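Local structure of glycosyltransferase Gtf1 (Streptococcus pneumoniae, 4PQG) at residues Met9-Ile14 / Leu223-Arg228; Val247-Glu252 / Phe283-Asp288; Val309-Gly314 / Glu499-Thr504. The protein belongs to the glycosyltransferases of the GT-B fold, in which two Rossmann-like domains face each other, and carries an added extended beta-sheet domain. One frame throughout, in Å; residues are numbered along the deposited sequence.

Contact 1 of 3, residues Met9-Ile14 / Leu223-Arg228; sequences MTIYNI and LVILDR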
loop_
_atom_site.group_PDB
_atom_site.type_symbol
_atom_site.label_atom_id
_atom_site.label_comp_id
_atom_site.label_asym_id
_atom_site.label_seq_id
_atom_site.Cartn_x
_atom_site.Cartn_y
_atom_site.Cartn_z
ATOM N N MET A 9 5.829 24.339 -9.528
ATOM C CA MET A 9 4.753 23.362 -9.503
ATOM C C MET A 9 5.127 22.225 -8.552
ATOM O O MET A 9 6.230 21.686 -8.622
ATOM C CB MET A 9 4.478 22.802 -10.899
ATOM C CG MET A 9 3.211 21.956 -10.957
ATOM S SD MET A 9 3.122 20.787 -12.329
ATOM C CE MET A 9 4.590 19.811 -11.995
ATOM N N THR A 10 4.223 21.908 -7.629
ATOM C CA THR A 10 4.390 20.732 -6.779
ATOM C C THR A 10 3.175 19.825 -6.945
ATOM O O THR A 10 2.025 20.290 -7.005
ATOM C CB THR A 10 4.627 21.102 -5.290
ATOM O OG1 THR A 10 5.811 21.893 -5.185
ATOM C CG2 THR A 10 4.828 19.853 -4.426
ATOM N N ILE A 11 3.452 18.530 -7.058
ATOM C CA ILE A 11 2.407 17.527 -7.117
ATOM C C ILE A 11 2.277 16.878 -5.738
ATOM O O ILE A 11 3.207 16.245 -5.257
ATOM C CB ILE A 11 2.678 16.502 -8.230
ATOM C CG1 ILE A 11 2.764 17.225 -9.585
ATOM C CG2 ILE A 11 1.576 15.441 -8.259
ATOM C CD1 ILE A 11 3.508 16.444 -10.647
ATOM N N TYR A 12 1.127 17.093 -5.102
ATOM C CA TYR A 12 0.839 16.549 -3.779
ATOM C C TYR A 12 -0.037 15.336 -3.973
ATOM O O TYR A 12 -1.057 15.405 -4.654
ATOM C CB TYR A 12 0.120 17.585 -2.893
ATOM C CG TYR A 12 0.967 18.813 -2.628
ATOM C CD1 TYR A 12 1.933 18.823 -1.611
ATOM C CD2 TYR A 12 0.826 19.957 -3.418
ATOM C CE1 TYR A 12 2.727 19.947 -1.384
ATOM C CE2 TYR A 12 1.610 21.086 -3.196
ATOM C CZ TYR A 12 2.555 21.073 -2.188
ATOM O OH TYR A 12 3.326 22.192 -2.007
ATOM N N ASN A 13 0.367 14.227 -3.368
ATOM C CA ASN A 13 -0.367 12.974 -3.467
ATOM C C ASN A 13 -0.805 12.572 -2.057
ATOM O O ASN A 13 0.017 12.562 -1.133
ATOM C CB ASN A 13 0.541 11.887 -4.035
ATOM C CG ASN A 13 1.226 12.304 -5.335
ATOM O OD1 ASN A 13 0.857 11.835 -6.397
ATOM N ND2 ASN A 13 2.249 13.167 -5.240
ATOM N N ILE A 14 -2.074 12.211 -1.917
ATOM C CA ILE A 14 -2.689 11.965 -0.605
ATOM C C ILE A 14 -3.181 10.517 -0.454
ATOM O O ILE A 14 -3.957 10.012 -1.278
ATOM C CB ILE A 14 -3.836 12.969 -0.333
ATOM C CG1 ILE A 14 -3.257 14.393 -0.208
ATOM C CG2 ILE A 14 -4.566 12.621 0.950
ATOM C CD1 ILE A 14 -4.277 15.509 -0.268
ATOM N N LEU A 223 -0.841 20.595 -8.397
ATOM C CA LEU A 223 -1.761 19.487 -8.586
ATOM C C LEU A 223 -1.870 18.639 -7.305
ATOM O O LEU A 223 -0.864 18.203 -6.740
ATOM C CB LEU A 223 -1.294 18.602 -9.750
ATOM C CG LEU A 223 -2.126 17.360 -10.138
ATOM C CD1 LEU A 223 -3.596 17.687 -10.418
ATOM C CD2 LEU A 223 -1.499 16.631 -11.323
ATOM N N VAL A 224 -3.102 18.417 -6.865
ATOM C CA VAL A 224 -3.380 17.502 -5.754
ATOM C C VAL A 224 -3.957 16.218 -6.358
ATOM O O VAL A 224 -4.972 16.246 -7.061
ATOM C CB VAL A 224 -4.336 18.136 -4.715
ATOM C CG1 VAL A 224 -4.713 17.136 -3.624
ATOM C CG2 VAL A 224 -3.681 19.373 -4.101
ATOM N N ILE A 225 -3.274 15.111 -6.104
ATOM C CA ILE A 225 -3.727 13.803 -6.544
ATOM C C ILE A 225 -4.163 13.010 -5.317
ATOM O O ILE A 225 -3.367 12.745 -4.405
ATOM C CB ILE A 225 -2.631 13.045 -7.301
ATOM C CG1 ILE A 225 -2.134 13.891 -8.487
ATOM C CG2 ILE A 225 -3.128 11.672 -7.740
ATOM C CD1 ILE A 225 -0.971 13.297 -9.245
ATOM N N LEU A 226 -5.426 12.626 -5.330
ATOM C CA LEU A 226 -6.038 11.927 -4.221
ATOM C C LEU A 226 -6.147 10.414 -4.462
ATOM O O LEU A 226 -6.929 9.952 -5.302
ATOM C CB LEU A 226 -7.412 12.530 -3.968
ATOM C CG LEU A 226 -8.204 12.141 -2.724
ATOM C CD1 LEU A 226 -7.379 12.369 -1.472
ATOM C CD2 LEU A 226 -9.477 12.982 -2.698
ATOM N N ASP A 227 -5.380 9.656 -3.699
ATOM C CA ASP A 227 -5.394 8.196 -3.814
ATOM C C ASP A 227 -6.418 7.499 -2.922
ATOM O O ASP A 227 -7.146 6.591 -3.374
ATOM C CB ASP A 227 -3.985 7.658 -3.599
ATOM C CG ASP A 227 -3.105 7.943 -4.790
ATOM O OD1 ASP A 227 -3.458 7.408 -5.877
ATOM O OD2 ASP A 227 -2.118 8.714 -4.661
ATOM N N ARG A 228 -6.471 7.932 -1.669
ATOM C CA ARG A 228 -7.417 7.428 -0.682
ATOM C C ARG A 228 -7.780 8.567 0.235
ATOM O O ARG A 228 -6.920 9.399 0.569
ATOM C CB ARG A 228 -6.763 6.393 0.184
ATOM C CG ARG A 228 -6.800 4.987 -0.305
ATOM C CD ARG A 228 -6.527 4.156 0.932
ATOM N NE ARG A 228 -5.475 3.159 0.753
ATOM C CZ ARG A 228 -5.721 1.895 0.446
ATOM N NH1 ARG A 228 -6.980 1.500 0.264
ATOM N NH2 ARG A 228 -4.717 1.034 0.321
#

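Contact 2 of 3, residues Val247-Glu252 / Phe283-Asp288; sequences VVVHAE and FIVSTD. With NAG (2-acetamido-2-deoxy-beta-D-glucopyranose), chain D.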
loop_
_atom_site.group_PDB
_atom_site.type_symbol
_atom_site.label_atom_id
_atom_site.label_comp_id
_atom_site.label_asym_id
_atom_site.label_seq_id
_atom_site.Cartn_x
_atom_site.Cartn_y
_atom_site.Cartn_z
ATOM N N VAL A 247 -8.365 12.729 -9.031
ATOM C CA VAL A 247 -8.732 11.559 -8.215
ATOM C C VAL A 247 -8.308 10.307 -8.977
ATOM O O VAL A 247 -8.715 10.100 -10.132
ATOM C CB VAL A 247 -10.244 11.508 -7.907
ATOM C CG1 VAL A 247 -10.662 10.147 -7.329
ATOM C CG2 VAL A 247 -10.638 12.654 -6.980
ATOM N N VAL A 248 -7.468 9.491 -8.347
ATOM C CA VAL A 248 -7.067 8.227 -8.948
ATOM C C VAL A 248 -8.033 7.133 -8.515
ATOM O O VAL A 248 -8.306 6.982 -7.315
ATOM C CB VAL A 248 -5.632 7.846 -8.567
ATOM C CG1 VAL A 248 -5.208 6.555 -9.251
ATOM C CG2 VAL A 248 -4.680 8.955 -8.969
ATOM N N VAL A 249 -8.553 6.410 -9.505
ATOM C CA VAL A 249 -9.426 5.262 -9.291
ATOM C C VAL A 249 -8.538 4.015 -9.318
ATOM O O VAL A 249 -7.881 3.736 -10.318
ATOM C CB VAL A 249 -10.517 5.175 -10.384
ATOM C CG1 VAL A 249 -11.446 3.987 -10.141
ATOM C CG2 VAL A 249 -11.304 6.481 -10.458
ATOM N N HIS A 250 -8.479 3.288 -8.207
ATOM C CA HIS A 250 -7.534 2.164 -8.107
ATOM C C HIS A 250 -8.074 0.782 -8.389
ATOM O O HIS A 250 -7.452 -0.005 -9.128
ATOM C CB HIS A 250 -6.838 2.190 -6.760
ATOM C CG HIS A 250 -5.841 3.302 -6.631
ATOM N ND1 HIS A 250 -4.619 3.238 -7.174
ATOM C CD2 HIS A 250 -5.931 4.535 -6.002
ATOM C CE1 HIS A 250 -3.950 4.369 -6.903
ATOM N NE2 HIS A 250 -4.752 5.158 -6.171
ATOM N N ALA A 251 -9.216 0.463 -7.802
ATOM C CA ALA A 251 -9.817 -0.859 -7.973
ATOM C C ALA A 251 -11.070 -0.718 -8.851
ATOM O O ALA A 251 -11.348 0.379 -9.371
ATOM C CB ALA A 251 -10.169 -1.428 -6.603
ATOM N N GLU A 252 -11.816 -1.812 -9.024
ATOM C CA GLU A 252 -13.158 -1.758 -9.619
ATOM C C GLU A 252 -13.994 -0.742 -8.830
ATOM O O GLU A 252 -13.879 -0.677 -7.617
ATOM C CB GLU A 252 -13.796 -3.147 -9.561
ATOM C CG GLU A 252 -15.159 -3.277 -10.228
ATOM C CD GLU A 252 -15.116 -2.940 -11.708
ATOM O OE1 GLU A 252 -15.089 -3.872 -12.534
ATOM O OE2 GLU A 252 -15.086 -1.738 -12.058
ATOM N N PHE A 283 -10.308 12.574 -13.477
ATOM C CA PHE A 283 -10.097 11.266 -12.868
ATOM C C PHE A 283 -9.026 10.516 -13.651
ATOM O O PHE A 283 -8.930 10.660 -14.877
ATOM C CB PHE A 283 -11.393 10.468 -12.847
ATOM C CG PHE A 283 -12.465 11.065 -11.970
ATOM C CD1 PHE A 283 -12.583 10.675 -10.628
ATOM C CD2 PHE A 283 -13.362 12.008 -12.473
ATOM C CE1 PHE A 283 -13.570 11.221 -9.821
ATOM C CE2 PHE A 283 -14.348 12.555 -11.669
ATOM C CZ PHE A 283 -14.454 12.153 -10.340
ATOM N N ILE A 284 -8.213 9.739 -12.934
ATOM C CA ILE A 284 -7.222 8.859 -13.543
ATOM C C ILE A 284 -7.632 7.392 -13.338
ATOM O O ILE A 284 -7.946 6.984 -12.211
ATOM C CB ILE A 284 -5.813 9.092 -12.945
ATOM C CG1 ILE A 284 -5.437 10.581 -12.988
ATOM C CG2 ILE A 284 -4.763 8.258 -13.677
ATOM C CD1 ILE A 284 -4.092 10.895 -12.335
ATOM N N VAL A 285 -7.661 6.615 -14.424
ATOM C CA VAL A 285 -7.860 5.154 -14.351
ATOM C C VAL A 285 -6.717 4.426 -15.039
ATOM O O VAL A 285 -6.055 5.006 -15.892
ATOM C CB VAL A 285 -9.185 4.679 -14.981
ATOM C CG1 VAL A 285 -10.378 5.295 -14.274
ATOM C CG2 VAL A 285 -9.217 4.985 -16.477
ATOM N N SER A 286 -6.502 3.151 -14.708
ATOM C CA SER A 286 -5.349 2.427 -15.233
ATOM C C SER A 286 -5.505 1.816 -16.634
ATOM O O SER A 286 -4.504 1.537 -17.286
ATOM C CB SER A 286 -4.899 1.341 -14.261
ATOM O OG SER A 286 -4.392 1.926 -13.073
ATOM N N THR A 287 -6.737 1.570 -17.060
ATOM C CA THR A 287 -6.993 0.962 -18.373
ATOM C C THR A 287 -8.068 1.712 -19.126
ATOM O O THR A 287 -8.929 2.342 -18.518
ATOM C CB THR A 287 -7.470 -0.486 -18.252
ATOM O OG1 THR A 287 -8.767 -0.504 -17.645
ATOM C CG2 THR A 287 -6.495 -1.316 -17.460
ATOM N N ASP A 288 -8.039 1.613 -20.453
ATOM C CA ASP A 288 -9.067 2.224 -21.289
ATOM C C ASP A 288 -10.442 1.603 -21.100
ATOM O O ASP A 288 -11.437 2.284 -21.274
ATOM C CB ASP A 288 -8.701 2.151 -22.778
ATOM C CG ASP A 288 -7.631 3.152 -23.165
ATOM O OD1 ASP A 288 -7.605 4.266 -22.598
ATOM O OD2 ASP A 288 -6.815 2.812 -24.042
HETATM C C1 NAG D . -5.411 -1.985 -6.298
HETATM C C2 NAG D . -6.208 -2.862 -7.254
HETATM C C3 NAG D . -5.065 -3.247 -8.201
HETATM C C4 NAG D . -4.281 -2.021 -8.696
HETATM C C5 NAG D . -3.891 -1.094 -7.512
HETATM C C6 NAG D . -3.041 0.114 -7.891
HETATM C C7 NAG D . -7.851 -4.637 -6.955
HETATM C C8 NAG D . -8.181 -5.880 -6.179
HETATM N N2 NAG D . -6.710 -4.058 -6.619
HETATM O O1 NAG D . -5.622 -2.027 -4.916
HETATM O O3 NAG D . -5.511 -4.055 -9.277
HETATM O O4 NAG D . -3.116 -2.477 -9.341
HETATM O O5 NAG D . -5.120 -0.731 -6.878
HETATM O O6 NAG D . -3.860 0.962 -8.663
HETATM O O7 NAG D . -8.621 -4.207 -7.829
HETATM O O HOH W 1 -7.822 1.906 -12.373
HETATM O O HOH W 2 -5.467 0.646 -10.865
#

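Contact 3 of 3, residues Val309-Gly314 / Glu499-Thr504; sequences VTIPVG and EKWKKT. With NAG (2-acetamido-2-deoxy-beta-D-glucopyranose), chain D.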
loop_
_atom_site.group_PDB
_atom_site.type_symbol
_atom_site.label_atom_id
_atom_site.label_comp_id
_atom_site.label_asym_id
_atom_site.label_seq_id
_atom_site.Cartn_x
_atom_site.Cartn_y
_atom_site.Cartn_z
ATOM N N VAL A 309 -8.799 10.357 -17.644
ATOM C CA VAL A 309 -7.585 10.048 -18.393
ATOM C C VAL A 309 -7.086 8.665 -17.989
ATOM O O VAL A 309 -7.203 8.279 -16.823
ATOM C CB VAL A 309 -6.492 11.147 -18.235
ATOM C CG1 VAL A 309 -6.100 11.362 -16.788
ATOM C CG2 VAL A 309 -5.247 10.828 -19.057
ATOM N N THR A 310 -6.552 7.925 -18.959
ATOM C CA THR A 310 -5.976 6.618 -18.708
ATOM C C THR A 310 -4.472 6.722 -18.510
ATOM O O THR A 310 -3.742 7.065 -19.428
ATOM C CB THR A 310 -6.284 5.633 -19.843
ATOM O OG1 THR A 310 -7.707 5.466 -19.963
ATOM C CG2 THR A 310 -5.618 4.282 -19.580
ATOM N N ILE A 311 -4.012 6.440 -17.292
ATOM C CA ILE A 311 -2.586 6.389 -17.011
ATOM C C ILE A 311 -2.339 5.177 -16.131
ATOM O O ILE A 311 -2.815 5.138 -14.990
ATOM C CB ILE A 311 -2.064 7.651 -16.293
ATOM C CG1 ILE A 311 -2.589 8.936 -16.946
ATOM C CG2 ILE A 311 -0.543 7.637 -16.238
ATOM C CD1 ILE A 311 -2.387 10.164 -16.083
ATOM N N PRO A 312 -1.627 4.170 -16.665
ATOM C CA PRO A 312 -1.297 2.965 -15.899
ATOM C C PRO A 312 -0.600 3.350 -14.594
ATOM O O PRO A 312 0.262 4.225 -14.613
ATOM C CB PRO A 312 -0.318 2.240 -16.811
ATOM C CG PRO A 312 -0.753 2.623 -18.186
ATOM C CD PRO A 312 -1.191 4.057 -18.077
ATOM N N VAL A 313 -0.976 2.690 -13.493
ATOM C CA VAL A 313 -0.403 2.936 -12.170
ATOM C C VAL A 313 1.008 2.371 -12.046
ATOM O O VAL A 313 1.727 2.670 -11.100
ATOM C CB VAL A 313 -1.288 2.383 -11.012
ATOM C CG1 VAL A 313 -2.578 3.179 -10.880
ATOM C CG2 VAL A 313 -1.577 0.893 -11.171
ATOM N N GLY A 314 1.407 1.550 -13.002
ATOM C CA GLY A 314 2.761 1.005 -12.983
ATOM C C GLY A 314 3.355 1.005 -14.374
ATOM O O GLY A 314 2.636 1.116 -15.364
ATOM N N GLU A 499 6.021 10.010 -20.780
ATOM C CA GLU A 499 5.381 10.887 -21.753
ATOM C C GLU A 499 3.924 11.131 -21.415
ATOM O O GLU A 499 3.408 12.223 -21.649
ATOM C CB GLU A 499 5.510 10.313 -23.170
ATOM C CG GLU A 499 6.893 10.496 -23.775
ATOM C CD GLU A 499 7.301 11.960 -23.842
ATOM O OE1 GLU A 499 6.497 12.790 -24.330
ATOM O OE2 GLU A 499 8.419 12.285 -23.387
ATOM N N LYS A 500 3.256 10.115 -20.872
ATOM C CA LYS A 500 1.861 10.278 -20.473
ATOM C C LYS A 500 1.771 11.259 -19.307
ATOM O O LYS A 500 0.901 12.130 -19.288
ATOM C CB LYS A 500 1.217 8.936 -20.108
ATOM C CG LYS A 500 1.206 7.935 -21.254
ATOM C CD LYS A 500 0.352 6.708 -20.957
ATOM C CE LYS A 500 0.627 5.589 -21.951
ATOM N NZ LYS A 500 0.198 5.940 -23.336
ATOM N N TRP A 501 2.685 11.124 -18.350
ATOM C CA TRP A 501 2.715 12.011 -17.180
ATOM C C TRP A 501 3.142 13.403 -17.568
ATOM O O TRP A 501 2.443 14.377 -17.265
ATOM C CB TRP A 501 3.587 11.427 -16.065
ATOM C CG TRP A 501 2.853 10.382 -15.239
ATOM C CD1 TRP A 501 3.074 9.009 -15.209
ATOM C CD2 TRP A 501 1.742 10.605 -14.303
ATOM N NE1 TRP A 501 2.211 8.391 -14.346
ATOM C CE2 TRP A 501 1.380 9.285 -13.775
ATOM C CE3 TRP A 501 1.035 11.725 -13.868
ATOM C CZ2 TRP A 501 0.361 9.116 -12.842
ATOM C CZ3 TRP A 501 0.002 11.544 -12.934
ATOM C CH2 TRP A 501 -0.326 10.271 -12.438
ATOM N N LYS A 502 4.264 13.498 -18.274
ATOM C CA LYS A 502 4.733 14.759 -18.847
ATOM C C LYS A 502 3.591 15.487 -19.554
ATOM O O LYS A 502 3.326 16.649 -19.251
ATOM C CB LYS A 502 5.904 14.506 -19.803
ATOM C CG LYS A 502 6.755 15.721 -20.136
ATOM C CD LYS A 502 7.970 15.304 -20.955
ATOM C CE LYS A 502 8.627 16.483 -21.660
ATOM N NZ LYS A 502 9.370 17.370 -20.720
ATOM N N LYS A 503 2.897 14.801 -20.460
ATOM C CA LYS A 503 1.762 15.393 -21.179
ATOM C C LYS A 503 0.673 15.921 -20.235
ATOM O O LYS A 503 0.171 17.034 -20.417
ATOM C CB LYS A 503 1.165 14.379 -22.170
ATOM C CG LYS A 503 0.015 14.890 -23.030
ATOM C CD LYS A 503 -0.576 13.758 -23.869
ATOM C CE LYS A 503 -1.578 14.257 -24.906
ATOM N NZ LYS A 503 -2.856 14.756 -24.316
ATOM N N THR A 504 0.305 15.112 -19.240
ATOM C CA THR A 504 -0.732 15.478 -18.269
ATOM C C THR A 504 -0.267 16.651 -17.404
ATOM O O THR A 504 -1.036 17.567 -17.121
ATOM C CB THR A 504 -1.113 14.277 -17.365
ATOM O OG1 THR A 504 -1.182 13.082 -18.151
ATOM C CG2 THR A 504 -2.463 14.503 -16.687
HETATM C C1 NAG D . -5.411 -1.985 -6.298
HETATM C C2 NAG D . -6.208 -2.862 -7.254
HETATM C C3 NAG D . -5.065 -3.247 -8.201
HETATM C C4 NAG D . -4.281 -2.021 -8.696
HETATM C C5 NAG D . -3.891 -1.094 -7.512
HETATM C C6 NAG D . -3.041 0.114 -7.891
HETATM C C7 NAG D . -7.851 -4.637 -6.955
HETATM C C8 NAG D . -8.181 -5.880 -6.179
HETATM N N2 NAG D . -6.710 -4.058 -6.619
HETATM O O1 NAG D . -5.622 -2.027 -4.916
HETATM O O3 NAG D . -5.511 -4.055 -9.277
HETATM O O4 NAG D . -3.116 -2.477 -9.341
HETATM O O5 NAG D . -5.120 -0.731 -6.878
HETATM O O6 NAG D . -3.860 0.962 -8.663
HETATM O O7 NAG D . -8.621 -4.207 -7.829
HETATM O O HOH W 3 2.354 5.601 -13.321
#

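Contact 1 of 3, residues Met9-Ile14 / Leu223-Arg228
T10-I14 and L223-L226 run as neighbouring parallel strands, their axes 4.6 Å apart and turned by only 19°, with I11, Y12, N13 and I14 level with L223, V224, I225 and L226. The pairing illustrates the parallel ladder: L223 is held through N and O by T10 O and Y12 N, and I225 by Y12 O and I14 N, while V224 and L226 turn their amides to strand 244-248. The bond from I225 N to Y12 O is short, 2.7 Å, and nearly straight at 175°. Where the strands end, I14 O accepts twice, from D227 N in the carbonyl plane at 2.8 Å and from R228 N, tilted out of it, at 3.3 Å.

I11, N13 and I225 face helix 24-38, with L223 on the same side of the sheet. With CG2 anti to its backbone N, I11 presses that methyl against I225 CD1 at 3.5 Å, tighter than usual for carbons. N13 lies alongside I225, pointing the same way; its OD1 is taken by R32 and its ND2 by K44 O. On the reverse face I14 splits its branches: CD1 rests on V224 CG1 at 3.8 Å, CG2 on L226 CD1 at 3.7 Å. Y12 stands beside V224, with T10 CG2 over one face of its ring, toward the rim.

D227 carries the polar end, OD2 in a salt bridge with R32 and OD1 hydrogen-bonded to H250. The chemistry is thus divided: amides and branched aliphatics join the strands along their length, whereas at their carboxyl ends a buried carboxylate, paired with an arginine, ties the sheet to helix 24-38.

Contact 2 of 3, residues Val247-Glu252 / Phe283-Asp288
V247 and V248 run parallel to F283 and I284, in register, joined by I284 N to V247 O (2.9 Å) and by V249 N to I284 O, the latter nearly along the C=O axis at 2.8 Å; beyond them the chains part. F283 lies side by side with V247, its ring carbon CD1 3.7 Å from V247 CB, and V249 CG2 comes somewhat farther off beside the same ring. On the other face the side chains of I284 and V248 cross obliquely, CD1 of the first 3.9 Å from CG2 of the second. V249 and V285 again point the same way, CB of the first resting on CG1 of the second.

As the backbones diverge, water takes over. One molecule donates to V249 O and accepts from S286 N; a second links H250 O, S286 OG and NAG O6. H250 turns away from residues 283-288: chi1 of -72° sets CG anti to its carbonyl carbon, and ND1 meets NAG O6 in the ring plane at 2.8 Å in a nearly straight bond (171°). V248 CG1 covers one ring face toward the rim. With NE2 engaged by D227, bonds at both ring nitrogens would hold the imidazole's rotation.

The two strands belong to one beta-alpha-beta unit with helix 271-275. Loops at the carboxyl ends of parallel strands that carry such contacts, here to NAG, are characteristic of the Rossmann-like domains of GT-B proteins.

Contact 3 of 3, residues Val309-Gly314 / Glu499-Thr504
I311 meets W501 and T504 where the last helix of the chain, 494-508, returns to the N-terminal Rossmann-like domain, as the C-terminal helix of GT-B proteins commonly does. Helix 494-508 comes up against the segment that leaves strand 308-310, an edge strand of the parallel sheet, and packing is carried mainly by one branched side chain.

That side chain, I311, divides its work. CG2, anti to the backbone N, lies over one face of the indole in a CH-pi contact, 3.8 Å from the centroid of the five-membered ring and 29° off its normal. The methyl is shifted toward the rim, nearest NE1 at 3.4 Å. In W501, chi1 of -81° sets CG anti to the carbonyl carbon, and the ring beyond it comes over to I311. F36 of helix 24-38 meets this ring edge-to-face.

The other branch of I311 ends in CD1, which reaches tip to tip toward T504 OG1 at 3.8 Å. With OG1 anti to its own carbonyl carbon, T504 spends the hydroxyl within the helix, donating to K500 O at 2.6 Å. T504 N binds the same oxygen from the opposite face of its carbonyl plane, so what I311 meets is a hydroxyl already engaged.

K500 borders the contact on its exposed side. Its chi2 of -170° sets CD anti to CA, and K500 CD lies 4.2 Å from P312 CD. Farther along, V313 turns away from the helix and touches NAG O6. One water closes the junction, lying in the indole plane to accept from W501 NE1 at 3.0 Å while donating to P312 O at 2.8 Å.

Followed from the N terminus, the three contacts come in series, none crossing or enclosing another. Contact 1 closes a loop of 208 residues that contains the ten-stranded antiparallel sheet, bringing the first strand beside 223-226. Contact 2 then closes a short loop and joins the next two strands of the same sheet, 244-248 and 282-285. Contact 3 closes a long loop holding the six-stranded sheet of the second Rossmann-like domain, so the chain ends on the domain where it began. The contacts also touch: L226 O lies 3.1 Å from V248 N, V285 O accepts from I311 N, and I225 CD1 packs on W501. Contacts 2 and 3 both touch NAG.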